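Cytochrome C'' (Methylophilus methylotrophus, PDB 1GU2) carries a covalently bound heme c with bis-axial coordination of its iron and probably serves in electron transfer as a monomer. Local coordinates at residues Glu6-Lys11 with Asp86-Glu91. Numbering follows the deposited sequence.
Sequences EKLVYK and DKVEDE. With HEC (heme c), chain C.
Lys11 and Glu89 bridge two helical segments, 6-11 and 86-91, whose axes come no closer than 12.5 Å, each side chain stretched out to meet the other from the opposite direction. Lys11 is extended along its whole length, CG anti to the backbone N (chi1 179°), which brings NZ 2.9 Å from Glu89 OE2 in a salt bridge and hydrogen bond on the syn lone pair of that oxygen. A second, weak bond of 3.1 Å joins NZ to Glu89 OE1, so both oxygens of the carboxylate hold NZ, OE1 only weakly. Leu8 CD2 lies over the face of the carboxylate, 3.6 Å from Glu89 CD, and also touches Glu89 CG. The other methyl, Leu8 CD1, reaches Val88 CG1 at 4.2 Å, a looser contact. Were Glu89 replaced by an alanine, the ammonium of Lys11 would probably lose its mate and Leu8 CD2 the CG and CD it packs against. On the heme side, Val88 CG2 lies 3.7 Å from propionate oxygen O2A, and Glu91 CB approaches O1A of the same propionate. Segment 6-11, on helix 2-19, runs at 52° to segment 86-91, near the start of helix 85-100; that helix later carries the axial ligand His95. Phe82 of the preceding loop touches both Leu8 and Val88, and Ile113 of helix 106-118 packs on Leu8.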
loop_
_atom_site.group_PDB
_atom_site.type_symbol
_atom_site.label_atom_id
_atom_site.label_comp_id
_atom_site.label_asym_id
_atom_site.label_seq_id
_atom_site.Cartn_x
_atom_site.Cartn_y
_atom_site.Cartn_z
ATOM N N GLU A 6 3.865 8.003 8.384
ATOM C CA GLU A 6 4.933 8.867 7.929
ATOM C C GLU A 6 6.305 8.325 8.340
ATOM O O GLU A 6 7.251 8.325 7.549
ATOM C CB GLU A 6 4.710 10.290 8.469
ATOM C CG GLU A 6 5.701 11.297 7.931
ATOM C CD GLU A 6 5.620 12.669 8.561
ATOM O OE1 GLU A 6 6.667 13.392 8.587
ATOM O OE2 GLU A 6 4.521 13.083 8.979
ATOM N N LYS A 7 6.452 7.887 9.587
ATOM C CA LYS A 7 7.742 7.349 10.014
ATOM C C LYS A 7 8.135 6.102 9.228
ATOM O O LYS A 7 9.325 5.877 8.963
ATOM C CB LYS A 7 7.674 7.080 11.520
ATOM C CG LYS A 7 7.626 8.346 12.389
ATOM C CD LYS A 7 7.765 8.032 13.873
ATOM C CE LYS A 7 6.609 7.152 14.360
ATOM N NZ LYS A 7 6.884 6.745 15.787
ATOM N N LEU A 8 7.171 5.270 8.834
ATOM C CA LEU A 8 7.460 4.085 8.006
ATOM C C LEU A 8 7.974 4.504 6.641
ATOM O O LEU A 8 8.844 3.805 6.072
ATOM C CB LEU A 8 6.258 3.174 7.880
ATOM C CG LEU A 8 5.937 2.324 9.125
ATOM C CD1 LEU A 8 4.576 1.672 8.918
ATOM C CD2 LEU A 8 6.984 1.283 9.417
ATOM N N VAL A 9 7.513 5.600 6.075
ATOM C CA VAL A 9 8.070 6.025 4.772
ATOM C C VAL A 9 9.563 6.256 4.886
ATOM O O VAL A 9 10.335 5.825 4.045
ATOM C CB VAL A 9 7.353 7.308 4.296
ATOM C CG1 VAL A 9 8.000 7.878 3.014
ATOM C CG2 VAL A 9 5.899 7.069 4.019
ATOM N N TYR A 10 10.050 6.931 5.969
ATOM C CA TYR A 10 11.501 7.120 6.104
ATOM C C TYR A 10 12.249 5.817 6.276
ATOM O O TYR A 10 13.307 5.601 5.695
ATOM C CB TYR A 10 11.925 8.015 7.276
ATOM C CG TYR A 10 11.179 9.323 7.202
ATOM C CD1 TYR A 10 10.198 9.524 8.174
ATOM C CD2 TYR A 10 11.430 10.288 6.232
ATOM C CE1 TYR A 10 9.459 10.692 8.181
ATOM C CE2 TYR A 10 10.677 11.456 6.263
ATOM C CZ TYR A 10 9.710 11.656 7.233
ATOM O OH TYR A 10 8.962 12.828 7.237
ATOM N N LYS A 11 11.691 4.938 7.101
ATOM C CA LYS A 11 12.315 3.645 7.349
ATOM C C LYS A 11 12.503 2.884 6.048
ATOM O O LYS A 11 13.605 2.431 5.707
ATOM C CB LYS A 11 11.501 2.816 8.357
ATOM C CG LYS A 11 12.094 1.462 8.627
ATOM C CD LYS A 11 11.335 0.654 9.659
ATOM C CE LYS A 11 11.891 -0.762 9.735
ATOM N NZ LYS A 11 11.234 -1.474 10.910
ATOM N N ASP A 86 3.523 -2.534 16.216
ATOM C CA ASP A 86 4.271 -3.771 16.488
ATOM C C ASP A 86 3.926 -4.876 15.478
ATOM O O ASP A 86 4.726 -5.814 15.301
ATOM C CB ASP A 86 4.056 -4.237 17.906
ATOM C CG ASP A 86 4.698 -3.338 18.961
ATOM O OD1 ASP A 86 5.936 -3.452 19.162
ATOM O OD2 ASP A 86 3.944 -2.546 19.546
ATOM N N LYS A 87 2.777 -4.774 14.811
ATOM C CA LYS A 87 2.369 -5.835 13.931
ATOM C C LYS A 87 2.288 -5.429 12.483
ATOM O O LYS A 87 2.305 -6.301 11.620
ATOM C CB LYS A 87 0.957 -6.268 14.370
ATOM C CG LYS A 87 0.829 -7.097 15.621
ATOM C CD LYS A 87 -0.653 -7.206 15.962
ATOM C CE LYS A 87 -0.997 -6.662 17.329
ATOM N NZ LYS A 87 0.130 -6.559 18.320
ATOM N N VAL A 88 2.150 -4.135 12.162
ATOM C CA VAL A 88 1.720 -3.798 10.810
ATOM C C VAL A 88 2.793 -4.087 9.780
ATOM O O VAL A 88 2.506 -4.390 8.639
ATOM C CB VAL A 88 1.248 -2.336 10.746
ATOM C CG1 VAL A 88 2.439 -1.382 10.938
ATOM C CG2 VAL A 88 0.507 -2.076 9.437
ATOM N N GLU A 89 4.082 -3.992 10.119
ATOM C CA GLU A 89 5.125 -4.315 9.141
ATOM C C GLU A 89 5.071 -5.781 8.767
ATOM O O GLU A 89 5.168 -6.121 7.590
ATOM C CB GLU A 89 6.500 -3.914 9.660
ATOM C CG GLU A 89 6.615 -2.416 9.910
ATOM C CD GLU A 89 8.014 -2.041 10.292
ATOM O OE1 GLU A 89 8.207 -1.826 11.520
ATOM O OE2 GLU A 89 8.842 -2.012 9.386
ATOM N N ASP A 90 4.916 -6.669 9.749
ATOM C CA ASP A 90 4.780 -8.095 9.468
ATOM C C ASP A 90 3.508 -8.349 8.696
ATOM O O ASP A 90 3.467 -9.185 7.788
ATOM C CB ASP A 90 4.800 -8.831 10.822
ATOM C CG ASP A 90 6.075 -8.716 11.614
ATOM O OD1 ASP A 90 7.143 -8.534 10.973
ATOM O OD2 ASP A 90 6.038 -8.828 12.887
ATOM N N GLU A 91 2.422 -7.671 9.051
ATOM C CA GLU A 91 1.149 -7.905 8.332
ATOM C C GLU A 91 1.253 -7.466 6.884
ATOM O O GLU A 91 0.691 -8.125 6.002
ATOM C CB GLU A 91 -0.011 -7.192 9.062
ATOM C CG GLU A 91 -0.238 -7.762 10.434
ATOM C CD GLU A 91 -0.880 -9.139 10.501
ATOM O OE1 GLU A 91 -1.491 -9.597 9.504
ATOM O OE2 GLU A 91 -0.756 -9.753 11.597
HETATM FE FE HEC C . -4.973 -5.253 0.488
HETATM C CHA HEC C . -5.423 -5.004 3.873
HETATM C CHB HEC C . -2.475 -2.937 0.666
HETATM C CHC HEC C . -4.205 -5.883 -2.801
HETATM C CHD HEC C . -7.720 -7.298 0.273
HETATM N NA HEC C . -4.161 -4.141 1.943
HETATM C C1A HEC C . -4.464 -4.176 3.315
HETATM C C2A HEC C . -3.622 -3.251 4.023
HETATM C C3A HEC C . -2.836 -2.639 3.122
HETATM C C4A HEC C . -3.137 -3.217 1.834
HETATM C CMA HEC C . -1.757 -1.555 3.369
HETATM C CAA HEC C . -3.654 -3.026 5.544
HETATM C CBA HEC C . -2.640 -3.912 6.290
HETATM C CGA HEC C . -2.689 -3.708 7.765
HETATM O O1A HEC C . -2.416 -4.677 8.508
HETATM O O2A HEC C . -2.994 -2.604 8.245
HETATM N NB HEC C . -3.597 -4.556 -0.798
HETATM C C1B HEC C . -2.632 -3.623 -0.542
HETATM C C2B HEC C . -1.768 -3.486 -1.707
HETATM C C3B HEC C . -2.237 -4.333 -2.667
HETATM C C4B HEC C . -3.399 -4.980 -2.101
HETATM C CMB HEC C . -0.545 -2.557 -1.813
HETATM C CAB HEC C . -1.717 -4.583 -4.101
HETATM C CBB HEC C . -0.268 -5.068 -4.095
HETATM N NC HEC C . -5.804 -6.354 -0.965
HETATM C C1C HEC C . -5.355 -6.458 -2.283
HETATM C C2C HEC C . -6.301 -7.238 -3.053
HETATM C C3C HEC C . -7.302 -7.620 -2.204
HETATM C C4C HEC C . -6.993 -7.084 -0.908
HETATM C CMC HEC C . -6.132 -7.472 -4.568
HETATM C CAC HEC C . -8.601 -8.372 -2.494
HETATM C CBC HEC C . -8.373 -9.748 -3.110
HETATM N ND HEC C . -6.287 -5.984 1.795
HETATM C C1D HEC C . -7.350 -6.856 1.521
HETATM C C2D HEC C . -7.940 -7.312 2.751
HETATM C C3D HEC C . -7.180 -6.816 3.773
HETATM C C4D HEC C . -6.236 -5.890 3.186
HETATM C CMD HEC C . -9.168 -8.233 2.865
HETATM C CAD HEC C . -7.285 -7.226 5.264
HETATM C CBD HEC C . -8.509 -6.598 5.977
HETATM C CGD HEC C . -8.228 -5.249 6.605
HETATM O O1D HEC C . -9.173 -4.445 6.855
HETATM O O2D HEC C . -7.042 -4.949 6.900
#